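Local coordinates for protein ketosynthase (Streptomyces sp. MSC090213JE08, PDB 6KXD) that probably serves as the chain length factor subunit that pairs with a ketosynthase in the highly reducing type II polyketide synthase of the ishigamide pathway, at residues 70-76 / 89-93. Numbering follows the deposited sequence.
Sequences FDIQEQL and ALALV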
ATOM      1  N   PHE B  70       4.508 -19.677 -19.086  1.00 45.49           N
ATOM      2  CA  PHE B  70       3.719 -19.376 -17.900  1.00 51.51           C
ATOM      3  C   PHE B  70       2.234 -19.427 -18.237  1.00 51.58           C
ATOM      4  O   PHE B  70       1.760 -18.575 -18.931  1.00 52.09           O
ATOM      5  CB  PHE B  70       4.021 -18.000 -17.307  1.00 49.41           C
ATOM      6  CG  PHE B  70       3.378 -17.812 -15.959  1.00 45.58           C
ATOM      7  CD1 PHE B  70       3.926 -18.398 -14.832  1.00 43.78           C
ATOM      8  CD2 PHE B  70       2.214 -17.084 -15.812  1.00 47.08           C
ATOM      9  CE1 PHE B  70       3.346 -18.236 -13.584  1.00 44.42           C
ATOM     10  CE2 PHE B  70       1.617 -16.939 -14.566  1.00 45.59           C
ATOM     11  CZ  PHE B  70       2.181 -17.519 -13.454  1.00 43.99           C
ATOM     12  N   ASP B  71       1.537 -20.447 -17.728  1.00 44.76           N
ATOM     13  CA  ASP B  71       0.110 -20.541 -17.919  1.00 47.84           C
ATOM     14  C   ASP B  71      -0.517 -20.715 -16.544  1.00 42.16           C
ATOM     15  O   ASP B  71      -0.118 -21.594 -15.794  1.00 44.56           O
ATOM     16  CB  ASP B  71      -0.273 -21.702 -18.847  1.00 51.54           C
ATOM     17  CG  ASP B  71      -1.777 -21.918 -18.937  1.00 53.74           C
ATOM     18  OD1 ASP B  71      -2.409 -21.241 -19.754  1.00 65.94           O
ATOM     19  OD2 ASP B  71      -2.316 -22.656 -18.092  1.00 48.99           O
ATOM     20  N   ILE B  72      -1.490 -19.864 -16.239  1.00 45.30           N
ATOM     21  CA  ILE B  72      -1.965 -19.737 -14.904  1.00 42.38           C
ATOM     22  C   ILE B  72      -2.537 -21.081 -14.459  1.00 42.69           C
ATOM     23  O   ILE B  72      -2.203 -21.555 -13.380  1.00 44.15           O
ATOM     24  CB  ILE B  72      -2.967 -18.588 -14.808  1.00 43.05           C
ATOM     25  CG1 ILE B  72      -2.230 -17.256 -15.023  1.00 43.23           C
ATOM     26  CG2 ILE B  72      -3.757 -18.646 -13.516  1.00 45.27           C
ATOM     27  CD1 ILE B  72      -3.169 -16.067 -15.120  1.00 46.07           C
ATOM     28  N   GLN B  73      -3.361 -21.679 -15.313  1.00 41.29           N
ATOM     29  CA  GLN B  73      -4.115 -22.875 -14.877  1.00 46.22           C
ATOM     30  C   GLN B  73      -3.179 -24.081 -14.817  1.00 42.01           C
ATOM     31  O   GLN B  73      -3.336 -24.934 -13.951  1.00 41.82           O
ATOM     32  CB  GLN B  73      -5.352 -23.042 -15.761  1.00 53.34           C
ATOM     33  CG  GLN B  73      -6.428 -22.007 -15.444  1.00 52.53           C
ATOM     34  CD  GLN B  73      -7.813 -22.455 -15.843  1.00 62.04           C
ATOM     35  OE1 GLN B  73      -8.021 -22.826 -16.996  1.00 58.95           O
ATOM     36  NE2 GLN B  73      -8.769 -22.395 -14.906  1.00 52.48           N
ATOM     37  N   GLU B  74      -2.175 -24.111 -15.698  1.00 45.28           N
ATOM     38  CA  GLU B  74      -1.158 -25.128 -15.715  1.00 49.36           C
ATOM     39  C   GLU B  74      -0.359 -25.086 -14.413  1.00 46.93           C
ATOM     40  O   GLU B  74      -0.046 -26.121 -13.838  1.00 42.96           O
ATOM     41  CB  GLU B  74      -0.227 -24.927 -16.910  1.00 54.10           C
ATOM     42  CG  GLU B  74       0.802 -26.018 -17.060  1.00 57.95           C
ATOM     43  CD  GLU B  74       1.664 -25.898 -18.303  1.00 68.35           C
ATOM     44  OE1 GLU B  74       2.462 -26.818 -18.543  1.00 71.56           O
ATOM     45  OE2 GLU B  74       1.538 -24.884 -19.019  1.00 67.71           O
ATOM     46  N   GLN B  75      -0.007 -23.877 -13.971  1.00 43.05           N
ATOM     47  CA  GLN B  75       0.742 -23.696 -12.752  1.00 43.58           C
ATOM     48  C   GLN B  75      -0.121 -23.893 -11.503  1.00 40.84           C
ATOM     49  O   GLN B  75       0.382 -24.467 -10.543  1.00 42.22           O
ATOM     50  CB  GLN B  75       1.396 -22.307 -12.765  1.00 44.06           C
ATOM     51  CG  GLN B  75       2.481 -22.223 -13.834  1.00 48.98           C
ATOM     52  CD  GLN B  75       3.623 -23.162 -13.520  1.00 48.05           C
ATOM     53  OE1 GLN B  75       4.081 -23.251 -12.382  1.00 46.03           O
ATOM     54  NE2 GLN B  75       4.084 -23.889 -14.524  1.00 48.26           N
ATOM     55  N   LEU B  76      -1.364 -23.395 -11.492  1.00 38.91           N
ATOM     56  CA  LEU B  76      -2.086 -23.270 -10.245  1.00 37.29           C
ATOM     57  C   LEU B  76      -3.308 -24.182 -10.206  1.00 39.46           C
ATOM     58  O   LEU B  76      -3.962 -24.228  -9.201  1.00 44.12           O
ATOM     59  CB  LEU B  76      -2.508 -21.818 -10.060  1.00 39.68           C
ATOM     60  CG  LEU B  76      -1.324 -20.891  -9.818  1.00 37.62           C
ATOM     61  CD1 LEU B  76      -1.810 -19.447  -9.797  1.00 38.79           C
ATOM     62  CD2 LEU B  76      -0.666 -21.258  -8.500  1.00 39.69           C
ATOM     63  N   ALA B  89      -1.297 -14.430 -10.061  1.00 38.17           N
ATOM     64  CA  ALA B  89      -0.766 -15.746 -10.421  1.00 37.70           C
ATOM     65  C   ALA B  89       0.744 -15.770 -10.235  1.00 38.99           C
ATOM     66  O   ALA B  89       1.299 -16.723  -9.693  1.00 39.65           O
ATOM     67  CB  ALA B  89      -1.131 -16.094 -11.835  1.00 39.25           C
ATOM     68  N   LEU B  90       1.409 -14.705 -10.677  1.00 36.57           N
ATOM     69  CA  LEU B  90       2.853 -14.689 -10.542  1.00 38.60           C
ATOM     70  C   LEU B  90       3.280 -14.740  -9.080  1.00 34.34           C
ATOM     71  O   LEU B  90       4.284 -15.405  -8.735  1.00 35.37           O
ATOM     72  CB  LEU B  90       3.381 -13.408 -11.162  1.00 37.40           C
ATOM     73  CG  LEU B  90       3.295 -13.372 -12.679  1.00 37.96           C
ATOM     74  CD1 LEU B  90       3.497 -11.938 -13.102  1.00 39.06           C
ATOM     75  CD2 LEU B  90       4.286 -14.301 -13.323  1.00 40.22           C
ATOM     76  N   ALA B  91       2.593 -13.960  -8.240  1.00 32.59           N
ATOM     77  CA  ALA B  91       2.855 -13.903  -6.821  1.00 34.95           C
ATOM     78  C   ALA B  91       2.647 -15.287  -6.226  1.00 36.99           C
ATOM     79  O   ALA B  91       3.442 -15.734  -5.370  1.00 34.35           O
ATOM     80  CB  ALA B  91       1.972 -12.915  -6.122  1.00 37.44           C
ATOM     81  N   LEU B  92       1.572 -15.958  -6.666  1.00 34.93           N
ATOM     82  CA  LEU B  92       1.238 -17.273  -6.028  1.00 36.39           C
ATOM     83  C   LEU B  92       2.303 -18.300  -6.388  1.00 36.07           C
ATOM     84  O   LEU B  92       2.721 -19.048  -5.502  1.00 36.58           O
ATOM     85  CB  LEU B  92      -0.141 -17.774  -6.438  1.00 36.52           C
ATOM     86  CG  LEU B  92      -1.306 -16.933  -5.926  1.00 34.50           C
ATOM     87  CD1 LEU B  92      -2.649 -17.531  -6.330  1.00 36.08           C
ATOM     88  CD2 LEU B  92      -1.246 -16.734  -4.440  1.00 33.71           C
ATOM     89  N   VAL B  93       2.699 -18.312  -7.652  1.00 35.41           N
ATOM     90  CA  VAL B  93       3.695 -19.257  -8.095  1.00 38.04           C
ATOM     91  C   VAL B  93       4.998 -18.939  -7.371  1.00 39.15           C
ATOM     92  O   VAL B  93       5.649 -19.812  -6.859  1.00 36.00           O
ATOM     93  CB  VAL B  93       3.879 -19.274  -9.612  1.00 35.57           C
ATOM     94  CG1 VAL B  93       5.051 -20.196  -9.979  1.00 40.66           C
ATOM     95  CG2 VAL B  93       2.614 -19.735 -10.309  1.00 40.18           C
TER
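Phe70, in the loop just before helix 72-76, has its CA-to-CB bond directed toward segment 89-93 of helix 86-99, and its ring packs there. Leu90 CD2 lies 3.9 Å from the ring centroid and 14° off the normal, the geometry of a CH-pi contact over the face, while at the ring edge Phe70 CE1 meets Val93 CG2 at 3.7 Å. Val28 of strand 20-29 also touches the side chains of Phe70, Leu90 and Val93, so the cluster continues to the sheet. Asp71 makes no contact with 89-93, its side chain staying 9.0 Å off, and serves as N-cap: its OD2 accepts from Glu74 N (2.8 Å, N-H...O angle 155°), capping the first turn of the helix. Within that first turn, Ile72 packs CG1 against Ala89 CB at 3.6 Å, and the small alanine lets the backbones approach to 6.1 Å between the CA atoms of Ile72 and Ala89. One turn on, Gln75 contributes its aliphatic base, CB standing 3.8 Å from Val93 CG2. Leu76 closes the interface by spreading its two methyls: CD1 is 4.0 Å from Leu92 CD1 and 3.9 Å from Ala89 CA, CD2 4.0 Å from Val93 CG2. No hydrogen bond crosses, and 341 Å² is buried. The short axes run 10.4 Å apart at 23°, so this is apolar packing of a capped short helix, nearly parallel, on helix 86-99 within the thiolase-like fold of the ketosynthase N-terminal region.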